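Local structure of 3'-5'-exonuclease (Saccharomyces cerevisiae, 3E2V) at residues A[271-276]-A[297-302]; A[13-18]-A[383-388]; A[92-97]-A[170-175]; A[164-169]-A[176-181]. The protein probably cuts double-stranded DNA as a magnesium-dependent TatD-type nuclease, with endonuclease activity and 3'-to-5' exonuclease activity. One frame throughout, in Å; residues are numbered along the deposited sequence.

Contact 1 (A[271-276]-A[297-302])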
# COMPACT_ATOMS: atom_id res chain seq x y z
N ASN A 271 0.60 9.03 -15.28
CA ASN A 271 0.40 9.21 -13.83
C ASN A 271 0.42 7.90 -13.04
O ASN A 271 0.11 7.91 -11.85
CB ASN A 271 -0.89 9.99 -13.58
CG ASN A 271 -0.75 11.48 -13.89
OD1 ASN A 271 0.35 12.03 -13.83
ND2 ASN A 271 -1.86 12.13 -14.23
N ILE A 272 0.78 6.81 -13.71
CA ILE A 272 1.04 5.52 -13.04
C ILE A 272 2.42 5.58 -12.40
O ILE A 272 3.41 5.97 -13.04
CB ILE A 272 0.97 4.36 -14.04
CG1 ILE A 272 -0.49 3.96 -14.28
CG2 ILE A 272 1.81 3.13 -13.58
CD1 ILE A 272 -1.13 3.13 -13.16
N PHE A 273 2.47 5.20 -11.12
CA PHE A 273 3.72 5.05 -10.38
C PHE A 273 3.82 3.61 -9.92
O PHE A 273 2.80 2.95 -9.73
CB PHE A 273 3.77 5.98 -9.17
CG PHE A 273 3.87 7.42 -9.53
CD1 PHE A 273 5.10 8.06 -9.48
CD2 PHE A 273 2.75 8.10 -9.96
CE1 PHE A 273 5.21 9.39 -9.86
CE2 PHE A 273 2.83 9.44 -10.35
CZ PHE A 273 4.07 10.08 -10.31
N ILE A 274 5.05 3.15 -9.69
CA ILE A 274 5.30 1.74 -9.35
C ILE A 274 5.98 1.67 -7.99
O ILE A 274 7.07 2.22 -7.80
CB ILE A 274 6.22 1.07 -10.40
CG1 ILE A 274 5.68 1.25 -11.84
CG2 ILE A 274 6.42 -0.39 -10.04
CD1 ILE A 274 4.31 0.59 -12.15
N GLY A 275 5.31 1.02 -7.04
CA GLY A 275 5.88 0.80 -5.70
C GLY A 275 6.80 -0.41 -5.67
O GLY A 275 6.46 -1.49 -6.16
N VAL A 276 7.98 -0.20 -5.08
CA VAL A 276 9.03 -1.22 -5.02
C VAL A 276 9.42 -1.46 -3.56
O VAL A 276 9.80 -0.54 -2.84
CB VAL A 276 10.26 -0.74 -5.82
CG1 VAL A 276 11.48 -1.68 -5.64
CG2 VAL A 276 9.91 -0.61 -7.30
N ARG A 297 9.32 7.63 -11.55
CA ARG A 297 8.02 6.98 -11.39
C ARG A 297 8.07 5.83 -10.40
O ARG A 297 7.09 5.10 -10.25
CB ARG A 297 7.48 6.56 -12.75
CG ARG A 297 7.17 7.82 -13.61
CD ARG A 297 6.78 7.48 -15.01
NE ARG A 297 5.45 6.91 -15.02
CZ ARG A 297 4.84 6.44 -16.09
NH1 ARG A 297 5.43 6.46 -17.29
NH2 ARG A 297 3.63 5.94 -15.97
N LEU A 298 9.19 5.71 -9.71
CA LEU A 298 9.44 4.62 -8.76
C LEU A 298 9.25 5.16 -7.35
O LEU A 298 9.81 6.20 -7.00
CB LEU A 298 10.89 4.13 -8.94
CG LEU A 298 11.34 2.86 -8.21
CD1 LEU A 298 12.42 2.21 -9.07
CD2 LEU A 298 11.85 3.14 -6.79
N LEU A 299 8.45 4.45 -6.55
CA LEU A 299 8.28 4.81 -5.14
C LEU A 299 8.76 3.68 -4.26
O LEU A 299 8.69 2.52 -4.66
CB LEU A 299 6.80 5.10 -4.83
CG LEU A 299 6.15 6.12 -5.76
CD1 LEU A 299 4.69 6.27 -5.39
CD2 LEU A 299 6.87 7.49 -5.73
N LEU A 300 9.30 4.01 -3.09
CA LEU A 300 9.88 3.00 -2.20
C LEU A 300 8.92 2.68 -1.06
O LEU A 300 8.18 3.55 -0.57
CB LEU A 300 11.19 3.53 -1.62
CG LEU A 300 12.30 3.83 -2.62
CD1 LEU A 300 13.49 4.53 -1.91
CD2 LEU A 300 12.75 2.52 -3.23
N GLU A 301 8.97 1.43 -0.62
CA GLU A 301 8.11 0.94 0.46
C GLU A 301 8.74 -0.28 1.05
O GLU A 301 9.59 -0.93 0.41
CB GLU A 301 6.70 0.58 -0.03
CG GLU A 301 6.66 0.12 -1.48
CD GLU A 301 5.41 -0.70 -1.80
OE1 GLU A 301 5.16 -1.69 -1.09
OE2 GLU A 301 4.71 -0.36 -2.76
N THR A 302 8.35 -0.60 2.29
CA THR A 302 8.82 -1.84 2.91
C THR A 302 7.79 -2.97 2.86
O THR A 302 8.16 -4.15 2.82
CB THR A 302 9.22 -1.68 4.41
OG1 THR A 302 8.09 -1.21 5.17
CG2 THR A 302 10.43 -0.77 4.57
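Arg297 reaches back along strand 272-276 and holds the carbonyl of Ile272 where two neighbouring parallel strands of the TIM-type barrel begin. Strands 272-276 and 298-300 are the two strands of a beta-alpha-beta unit whose helix is 284-291. The guanidinium meets Ile272 O side-on, in its own plane. NE lies 3.0 Å from Ile272 O, nearly along the C=O axis, and NH2 lies 2.9 Å from the same oxygen. A bend at chi3 (73°) turns NE off the line of the chain. An alanine at Arg297 would remove both donors and would probably leave the start of strand 272-276 less firmly tied to its neighbour. Further on, the backbones pair directly: Ile274 N donates to Arg297 O, Leu299 N to Ile274 O, and Val276 N to Leu299 O at 2.8 Å. On one face of the sheet, Val276 CG2 packs 3.9 Å from Leu298 CG, the two side chains crossing obliquely. On the other, Phe273 CB meets Leu299 CD1 at 3.9 Å, and these residues pack on helix 377-392. The Glu301 carboxylate is bonded to Asn277, to Ser254 N and to His253, a magnesium ligand. The backbone of Glu301 closes the pairing, its N donating to Val276 O at 3.1 Å. Glu301 OE2 comes to 3.4 Å from Gly275 CA, which carries no side chain.

Contact 2 (A[13-18]-A[383-388])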
# COMPACT_ATOMS: atom_id res chain seq x y z
N LYS A 13 16.17 11.22 3.43
CA LYS A 13 14.77 11.22 3.87
C LYS A 13 14.03 10.12 3.14
O LYS A 13 14.06 10.05 1.91
CB LYS A 13 14.09 12.57 3.60
CG LYS A 13 14.77 13.79 4.23
CD LYS A 13 14.06 15.05 3.79
CE LYS A 13 14.92 16.30 4.00
NZ LYS A 13 14.30 17.50 3.36
N TYR A 14 13.34 9.26 3.90
CA TYR A 14 12.51 8.18 3.30
C TYR A 14 11.04 8.35 3.64
O TYR A 14 10.69 8.85 4.71
CB TYR A 14 12.96 6.80 3.80
CG TYR A 14 14.43 6.49 3.62
CD1 TYR A 14 14.95 6.20 2.35
CD2 TYR A 14 15.29 6.44 4.71
CE1 TYR A 14 16.29 5.90 2.17
CE2 TYR A 14 16.66 6.14 4.55
CZ TYR A 14 17.15 5.88 3.28
OH TYR A 14 18.48 5.57 3.13
N TYR A 15 10.19 7.90 2.72
CA TYR A 15 8.75 7.99 2.85
C TYR A 15 8.22 6.61 2.49
O TYR A 15 8.14 6.25 1.30
CB TYR A 15 8.23 9.05 1.89
CG TYR A 15 6.84 9.59 2.13
CD1 TYR A 15 6.61 10.94 1.92
CD2 TYR A 15 5.76 8.77 2.48
CE1 TYR A 15 5.37 11.49 2.08
CE2 TYR A 15 4.47 9.33 2.68
CZ TYR A 15 4.31 10.70 2.45
OH TYR A 15 3.10 11.34 2.60
N ASP A 16 7.89 5.82 3.52
CA ASP A 16 7.45 4.43 3.29
C ASP A 16 5.99 4.45 2.89
O ASP A 16 5.13 4.76 3.71
CB ASP A 16 7.66 3.61 4.57
CG ASP A 16 7.42 2.12 4.38
OD1 ASP A 16 6.84 1.68 3.35
OD2 ASP A 16 7.82 1.36 5.31
N ILE A 17 5.70 4.13 1.63
CA ILE A 17 4.29 4.19 1.16
C ILE A 17 3.51 2.93 1.49
O ILE A 17 2.32 2.86 1.18
CB ILE A 17 4.17 4.51 -0.36
CG1 ILE A 17 4.64 3.34 -1.23
CG2 ILE A 17 4.96 5.78 -0.68
CD1 ILE A 17 4.11 3.37 -2.67
N GLY A 18 4.16 1.97 2.16
CA GLY A 18 3.54 0.68 2.42
C GLY A 18 3.82 0.15 3.81
O GLY A 18 4.51 -0.86 3.98
N THR A 383 15.23 11.95 -5.40
CA THR A 383 14.13 11.89 -6.39
C THR A 383 12.90 11.20 -5.80
O THR A 383 11.79 11.72 -5.91
CB THR A 383 14.58 11.19 -7.68
OG1 THR A 383 15.53 12.02 -8.38
CG2 THR A 383 13.41 10.92 -8.63
N THR A 384 13.10 10.04 -5.16
CA THR A 384 11.95 9.31 -4.58
C THR A 384 11.26 10.08 -3.46
O THR A 384 10.02 10.07 -3.33
CB THR A 384 12.36 7.90 -4.12
OG1 THR A 384 13.46 7.98 -3.21
CG2 THR A 384 12.77 7.07 -5.32
N TRP A 385 12.04 10.76 -2.63
CA TRP A 385 11.45 11.57 -1.56
C TRP A 385 10.52 12.66 -2.13
O TRP A 385 9.37 12.83 -1.69
CB TRP A 385 12.55 12.22 -0.73
CG TRP A 385 12.04 13.26 0.20
CD1 TRP A 385 12.16 14.61 0.05
CD2 TRP A 385 11.29 13.06 1.41
NE1 TRP A 385 11.56 15.27 1.10
CE2 TRP A 385 11.01 14.35 1.95
CE3 TRP A 385 10.85 11.92 2.10
CZ2 TRP A 385 10.31 14.53 3.14
CZ3 TRP A 385 10.12 12.09 3.28
CH2 TRP A 385 9.87 13.40 3.79
N LYS A 386 11.04 13.40 -3.10
CA LYS A 386 10.29 14.54 -3.65
C LYS A 386 9.06 14.05 -4.39
O LYS A 386 8.00 14.66 -4.28
CB LYS A 386 11.18 15.38 -4.56
CG LYS A 386 12.20 16.13 -3.76
CD LYS A 386 12.96 17.09 -4.58
CE LYS A 386 13.71 18.05 -3.66
NZ LYS A 386 14.38 19.06 -4.51
N THR A 387 9.21 12.97 -5.13
CA THR A 387 8.07 12.42 -5.87
C THR A 387 6.98 11.90 -4.92
O THR A 387 5.79 12.16 -5.14
CB THR A 387 8.54 11.34 -6.85
OG1 THR A 387 9.48 11.94 -7.75
CG2 THR A 387 7.37 10.82 -7.66
N THR A 388 7.39 11.20 -3.86
CA THR A 388 6.42 10.67 -2.92
C THR A 388 5.68 11.79 -2.18
O THR A 388 4.46 11.72 -2.00
CB THR A 388 7.09 9.71 -1.92
OG1 THR A 388 7.82 8.72 -2.64
CG2 THR A 388 6.04 8.98 -1.09
O HOH W 1 13.53 8.45 -0.35
O HOH W 2 9.03 6.41 -1.51
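Lys13, Tyr15 and Ile17 pack against Trp385 and Thr388 in a helix-on-strand contact of the TIM-type barrel. The first barrel strand, 14-16, meets helix 377-392 near the C terminus. No direct hydrogen bond crosses; the contact rests on CH-pi packing and two waters. Lys13 lies across one face of the indole. Its CB sits 3.7 Å from the centroid of the six-membered ring of Trp385, over the face. The extended chain carries Lys13 CD to 3.6 Å from Trp385 CE2. Tyr14 O lies at the indole edge, near its plane. The second CH-pi contact runs the other way, with the helix giving the methyl. Thr388 CG2 stands over one face of Tyr15, 3.6 Å from the ring centroid. Tyr15 CG, anti to the backbone N (chi1 -163°), lies 3.4 Å from that methyl, Thr388 CG2. The same methyl is tight against Ile17, with 3.4 Å between Thr388 CG2 and Ile17 CG2. The Tyr15 and Trp385 rings meet obliquely, their planes at 48°. One water donates to Lys13 O and Thr384 OG1. The other donates to Tyr15 O, at 3.0 Å, and to Thr388 OG1. Tyr15 OH is bonded to Gly393 O, beyond the helix. Tyr14 points away from helix segment 383-388 and packs on helix 362-373, while Thr388 and Ile17 also touch Leu299 of strand 298-300.

Contact 3 (A[92-97]-A[170-175])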
# COMPACT_ATOMS: atom_id res chain seq x y z
N CYS A 92 -9.00 -8.96 -1.14
CA CYS A 92 -9.11 -9.96 -0.04
C CYS A 92 -10.47 -9.95 0.59
O CYS A 92 -10.94 -10.96 1.13
CB CYS A 92 -8.13 -9.65 1.13
SG CYS A 92 -8.39 -8.01 2.00
N CYS A 93 -11.09 -8.78 0.59
CA CYS A 93 -12.06 -8.46 1.61
C CYS A 93 -13.36 -7.95 1.03
O CYS A 93 -14.23 -7.49 1.79
CB CYS A 93 -11.44 -7.45 2.56
SG CYS A 93 -9.92 -8.12 3.42
N VAL A 94 -13.51 -8.04 -0.29
CA VAL A 94 -14.71 -7.48 -0.93
C VAL A 94 -15.99 -8.20 -0.55
O VAL A 94 -17.08 -7.67 -0.76
CB VAL A 94 -14.57 -7.37 -2.48
CG1 VAL A 94 -13.56 -6.28 -2.85
CG2 VAL A 94 -14.20 -8.71 -3.10
N ASN A 95 -15.88 -9.40 0.03
CA ASN A 95 -17.09 -10.09 0.49
C ASN A 95 -17.83 -9.28 1.56
O ASN A 95 -19.02 -9.50 1.77
CB ASN A 95 -16.78 -11.49 1.03
CG ASN A 95 -16.46 -12.50 -0.05
OD1 ASN A 95 -16.51 -12.19 -1.24
ND2 ASN A 95 -16.14 -13.73 0.36
N GLU A 96 -17.14 -8.37 2.22
CA GLU A 96 -17.81 -7.54 3.23
C GLU A 96 -18.88 -6.62 2.62
O GLU A 96 -19.76 -6.15 3.33
CB GLU A 96 -16.84 -6.78 4.11
CG GLU A 96 -16.20 -5.61 3.48
CD GLU A 96 -15.67 -4.64 4.52
OE1 GLU A 96 -14.75 -3.90 4.21
OE2 GLU A 96 -16.17 -4.64 5.67
N PHE A 97 -18.79 -6.35 1.31
CA PHE A 97 -19.86 -5.61 0.63
C PHE A 97 -21.13 -6.44 0.50
O PHE A 97 -22.20 -5.88 0.26
CB PHE A 97 -19.44 -5.18 -0.77
CG PHE A 97 -18.43 -4.06 -0.78
CD1 PHE A 97 -18.77 -2.78 -0.37
CD2 PHE A 97 -17.13 -4.30 -1.19
CE1 PHE A 97 -17.84 -1.74 -0.38
CE2 PHE A 97 -16.19 -3.28 -1.23
CZ PHE A 97 -16.53 -2.00 -0.82
N HIS A 170 -9.30 -17.84 -3.27
CA HIS A 170 -9.85 -18.50 -2.09
C HIS A 170 -10.49 -17.53 -1.10
O HIS A 170 -11.26 -17.96 -0.24
CB HIS A 170 -8.83 -19.41 -1.42
CG HIS A 170 -7.57 -18.74 -1.00
ND1 HIS A 170 -6.65 -18.28 -1.91
CD2 HIS A 170 -7.04 -18.51 0.22
CE1 HIS A 170 -5.61 -17.77 -1.27
NE2 HIS A 170 -5.83 -17.89 0.03
N TYR A 171 -10.18 -16.24 -1.24
CA TYR A 171 -10.78 -15.19 -0.42
C TYR A 171 -12.01 -14.55 -1.07
O TYR A 171 -12.95 -14.16 -0.37
CB TYR A 171 -9.76 -14.11 -0.10
CG TYR A 171 -8.70 -14.50 0.90
CD1 TYR A 171 -9.00 -15.33 1.99
CD2 TYR A 171 -7.41 -14.00 0.79
CE1 TYR A 171 -8.02 -15.67 2.94
CE2 TYR A 171 -6.42 -14.34 1.72
CZ TYR A 171 -6.74 -15.16 2.79
OH TYR A 171 -5.75 -15.48 3.70
N SER A 172 -11.97 -14.40 -2.39
CA SER A 172 -13.07 -13.74 -3.10
C SER A 172 -13.05 -14.15 -4.56
O SER A 172 -11.98 -14.37 -5.12
CB SER A 172 -12.92 -12.22 -2.99
OG SER A 172 -11.67 -11.81 -3.50
N SER A 173 -14.22 -14.25 -5.17
CA SER A 173 -14.29 -14.61 -6.57
C SER A 173 -13.80 -13.51 -7.49
O SER A 173 -13.82 -12.32 -7.14
CB SER A 173 -15.73 -14.95 -6.94
OG SER A 173 -16.53 -13.79 -6.91
N LYS A 174 -13.40 -13.89 -8.70
CA LYS A 174 -12.99 -12.91 -9.70
C LYS A 174 -14.09 -11.87 -9.94
O LYS A 174 -13.82 -10.68 -10.04
CB LYS A 174 -12.62 -13.62 -11.02
CG LYS A 174 -12.04 -12.68 -12.06
CD LYS A 174 -11.51 -13.42 -13.29
CE LYS A 174 -12.62 -13.87 -14.20
NZ LYS A 174 -12.02 -14.62 -15.37
N GLU A 175 -15.32 -12.34 -10.05
CA GLU A 175 -16.43 -11.44 -10.35
C GLU A 175 -16.64 -10.43 -9.21
O GLU A 175 -16.87 -9.22 -9.44
CB GLU A 175 -17.72 -12.24 -10.60
CG GLU A 175 -17.71 -13.16 -11.84
CD GLU A 175 -16.75 -14.37 -11.75
OE1 GLU A 175 -16.54 -14.94 -10.65
OE2 GLU A 175 -16.20 -14.75 -12.81
O HOH W 3 -13.58 -11.33 0.57
O HOH W 4 -16.47 -14.01 -3.29
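One water joins Cys92, Asn95 and Tyr171 by gripping three backbone atoms. It donates to Cys92 O at 2.7 Å and to Tyr171 O at 3.0 Å, and it accepts from Asn95 N. No direct hydrogen bond links the two segments. A second water donates to Asn95 OD1 at 2.7 Å and accepts from Ser173 N. Both sides of the Asn95 amide are thus engaged, because ND2 is bonded to Asn120 OD1. Asn95 ND2 also lies 3.3 Å from Tyr171 O, but the angle is too poor for a bond. Val94 CG2 touches Ser172 CB at 3.7 Å. Ser172 OG sits between its backbone N and carbonyl carbon (chi1 57°). This hydroxyl is bonded to Pro91 O and to Gln177 NE2, which ties the residue to the loop before Cys92 and to helix 174-187. Tyr171 brings CB to 3.6 Å from Cys92 O, and the carbonyl lies obliquely to the ring. Cys92 CB and Tyr171 CD2 are loosely apposed, at 4.4 Å. Cys92 is also joined to Cys93 by a vicinal disulfide. Val94 to Phe97 lie in a 3-10 segment, and Phe97 stacks on Phe180 of helix 174-187. Ser173 is the N-cap of that helix, its OG bonded to Met176 N. This is a water-bridged meeting of two loops that follow strands 82-87 and 156-165 of the TIM-type barrel, with the side chain of Cys92 about 8 Å from that of Glu161, a residue known to bind magnesium in this protein, though not in this model.

Contact 4 (A[164-169]-A[176-181])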
# COMPACT_ATOMS: atom_id res chain seq x y z
N LEU A 164 -7.10 -5.83 -7.74
CA LEU A 164 -7.37 -7.22 -8.09
C LEU A 164 -6.24 -8.12 -7.60
O LEU A 164 -5.07 -7.73 -7.68
CB LEU A 164 -7.52 -7.36 -9.61
CG LEU A 164 -8.60 -6.54 -10.31
CD1 LEU A 164 -8.59 -6.78 -11.82
CD2 LEU A 164 -9.97 -6.91 -9.77
N ASP A 165 -6.59 -9.31 -7.12
CA ASP A 165 -5.58 -10.27 -6.67
C ASP A 165 -6.00 -11.67 -7.04
O ASP A 165 -6.78 -12.30 -6.34
CB ASP A 165 -5.39 -10.17 -5.15
CG ASP A 165 -4.17 -10.95 -4.66
OD1 ASP A 165 -3.76 -11.93 -5.30
OD2 ASP A 165 -3.60 -10.56 -3.62
N TYR A 166 -5.47 -12.13 -8.16
CA TYR A 166 -5.86 -13.43 -8.71
C TYR A 166 -5.08 -14.58 -8.08
O TYR A 166 -5.31 -15.73 -8.44
CB TYR A 166 -5.75 -13.40 -10.24
CG TYR A 166 -6.82 -12.53 -10.92
CD1 TYR A 166 -7.75 -11.79 -10.18
CD2 TYR A 166 -6.91 -12.46 -12.31
CE1 TYR A 166 -8.72 -11.00 -10.80
CE2 TYR A 166 -7.90 -11.66 -12.95
CZ TYR A 166 -8.79 -10.95 -12.19
OH TYR A 166 -9.75 -10.18 -12.80
N ASP A 167 -4.17 -14.27 -7.15
CA ASP A 167 -3.54 -15.31 -6.32
C ASP A 167 -4.41 -15.63 -5.10
O ASP A 167 -4.03 -16.47 -4.28
CB ASP A 167 -2.18 -14.85 -5.80
CG ASP A 167 -1.09 -14.87 -6.86
OD1 ASP A 167 -1.39 -15.02 -8.06
OD2 ASP A 167 0.09 -14.73 -6.47
N ARG A 168 -5.55 -14.95 -4.96
CA ARG A 168 -6.37 -15.06 -3.74
C ARG A 168 -7.84 -15.34 -4.03
O ARG A 168 -8.72 -14.85 -3.32
CB ARG A 168 -6.23 -13.79 -2.90
CG ARG A 168 -4.81 -13.53 -2.38
CD ARG A 168 -4.45 -14.42 -1.20
NE ARG A 168 -3.13 -14.11 -0.63
CZ ARG A 168 -1.96 -14.48 -1.15
NH1 ARG A 168 -1.91 -15.17 -2.29
NH2 ARG A 168 -0.83 -14.15 -0.54
N PHE A 169 -8.12 -16.16 -5.04
CA PHE A 169 -9.51 -16.52 -5.31
C PHE A 169 -10.13 -17.33 -4.19
O PHE A 169 -11.35 -17.47 -4.14
CB PHE A 169 -9.65 -17.28 -6.64
CG PHE A 169 -9.43 -16.43 -7.86
CD1 PHE A 169 -9.92 -15.13 -7.94
CD2 PHE A 169 -8.79 -16.97 -8.97
CE1 PHE A 169 -9.70 -14.37 -9.07
CE2 PHE A 169 -8.60 -16.22 -10.12
CZ PHE A 169 -9.07 -14.93 -10.18
N MET A 176 -16.55 -10.90 -7.97
CA MET A 176 -16.70 -10.00 -6.82
C MET A 176 -15.56 -8.99 -6.77
O MET A 176 -15.77 -7.81 -6.46
CB MET A 176 -16.78 -10.78 -5.52
CG MET A 176 -18.15 -11.45 -5.26
SD MET A 176 -19.50 -10.31 -4.77
CE MET A 176 -18.85 -9.65 -3.23
N GLN A 177 -14.35 -9.44 -7.10
CA GLN A 177 -13.20 -8.52 -7.13
C GLN A 177 -13.41 -7.44 -8.18
O GLN A 177 -13.21 -6.25 -7.91
CB GLN A 177 -11.90 -9.27 -7.41
CG GLN A 177 -11.45 -10.18 -6.27
CD GLN A 177 -10.04 -10.71 -6.48
OE1 GLN A 177 -9.23 -10.09 -7.19
NE2 GLN A 177 -9.74 -11.84 -5.86
N LYS A 178 -13.78 -7.84 -9.39
CA LYS A 178 -13.90 -6.87 -10.48
C LYS A 178 -15.00 -5.87 -10.19
O LYS A 178 -14.83 -4.66 -10.38
CB LYS A 178 -14.15 -7.60 -11.81
CG LYS A 178 -12.92 -8.31 -12.34
CD LYS A 178 -13.28 -9.28 -13.48
CE LYS A 178 -13.56 -8.58 -14.78
NZ LYS A 178 -14.12 -9.59 -15.75
N VAL A 179 -16.16 -6.36 -9.74
CA VAL A 179 -17.28 -5.45 -9.50
C VAL A 179 -16.97 -4.41 -8.42
O VAL A 179 -17.23 -3.21 -8.60
CB VAL A 179 -18.58 -6.20 -9.15
CG1 VAL A 179 -19.68 -5.21 -8.80
CG2 VAL A 179 -19.02 -7.05 -10.32
N PHE A 180 -16.41 -4.85 -7.30
CA PHE A 180 -16.18 -3.93 -6.18
C PHE A 180 -14.91 -3.10 -6.29
O PHE A 180 -14.82 -2.05 -5.69
CB PHE A 180 -16.39 -4.64 -4.84
CG PHE A 180 -17.83 -4.96 -4.61
CD1 PHE A 180 -18.71 -3.92 -4.30
CD2 PHE A 180 -18.33 -6.24 -4.82
CE1 PHE A 180 -20.09 -4.18 -4.14
CE2 PHE A 180 -19.70 -6.50 -4.68
CZ PHE A 180 -20.57 -5.49 -4.35
N PHE A 181 -13.95 -3.54 -7.11
CA PHE A 181 -12.86 -2.63 -7.52
C PHE A 181 -13.49 -1.46 -8.29
O PHE A 181 -13.23 -0.28 -7.99
CB PHE A 181 -11.84 -3.39 -8.35
CG PHE A 181 -10.70 -2.56 -8.91
CD1 PHE A 181 -10.16 -1.47 -8.21
CD2 PHE A 181 -10.11 -2.95 -10.10
CE1 PHE A 181 -9.08 -0.76 -8.75
CE2 PHE A 181 -9.03 -2.26 -10.64
CZ PHE A 181 -8.50 -1.17 -9.97
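Gln177 starts with CG anti to its carbonyl carbon (chi1 -69°) and continues extended, with CD anti to CA (chi2 -170°), which carries the amide from the helix to the backbone of Asp165. Asp165 N donates to Gln177 OE1 at 2.8 Å, nearly straight at 172°. Gln177 NE2 donates to Asp165 O at 3.0 Å, from above the carbonyl plane. Arg168 N reaches the same oxygen from the opposite face, closing a type I turn. Gln177 NE2 is also bonded to Ser172 OG. This is a strand-to-helix connection of the TIM-type barrel, where strand 156-165 runs through a turn into helix 174-187. An alanine in place of Gln177 would probably untie the turn from the helix, leaving Asp165 N and Asp165 O without their side-chain partner. Tyr166 presents its ring edge to Gln177 OE1, with CD1 at 3.7 Å. Tyr166 OH is bonded to Asp209 OD2 and lies 3.7 Å from Lys178 CD. Deeper in, Leu164 and Phe181 cross at about a right angle, Leu164 CG lying 3.9 Å from Phe181 CD2. Asp165 OD2 forms a salt bridge with Arg204, and OD1 accepts from Asp167 N in an Asx turn.

From the N terminus, residues 13-18 open contact 2, which closes only at 383-388. Its loop spans almost the whole chain and brings the first barrel strand against the last helix. The other three contacts nest inside it. Segment 92-97 opens contact 3. Segment 164-169 then opens contact 4 before 170-175 closes contact 3, and 176-181 closes contact 4, so these two cross. Contact 3 joins the loop after strand 82-87 to the start of helix 174-187, and contact 4 joins the end of strand 156-165 to the same helix. Contact 1 follows in series, pairing strands 272-276 and 298-300. It touches contact 2, where Thr302 OG1 lies 2.6 Å from Asp16 OD2, probably hydrogen-bonded.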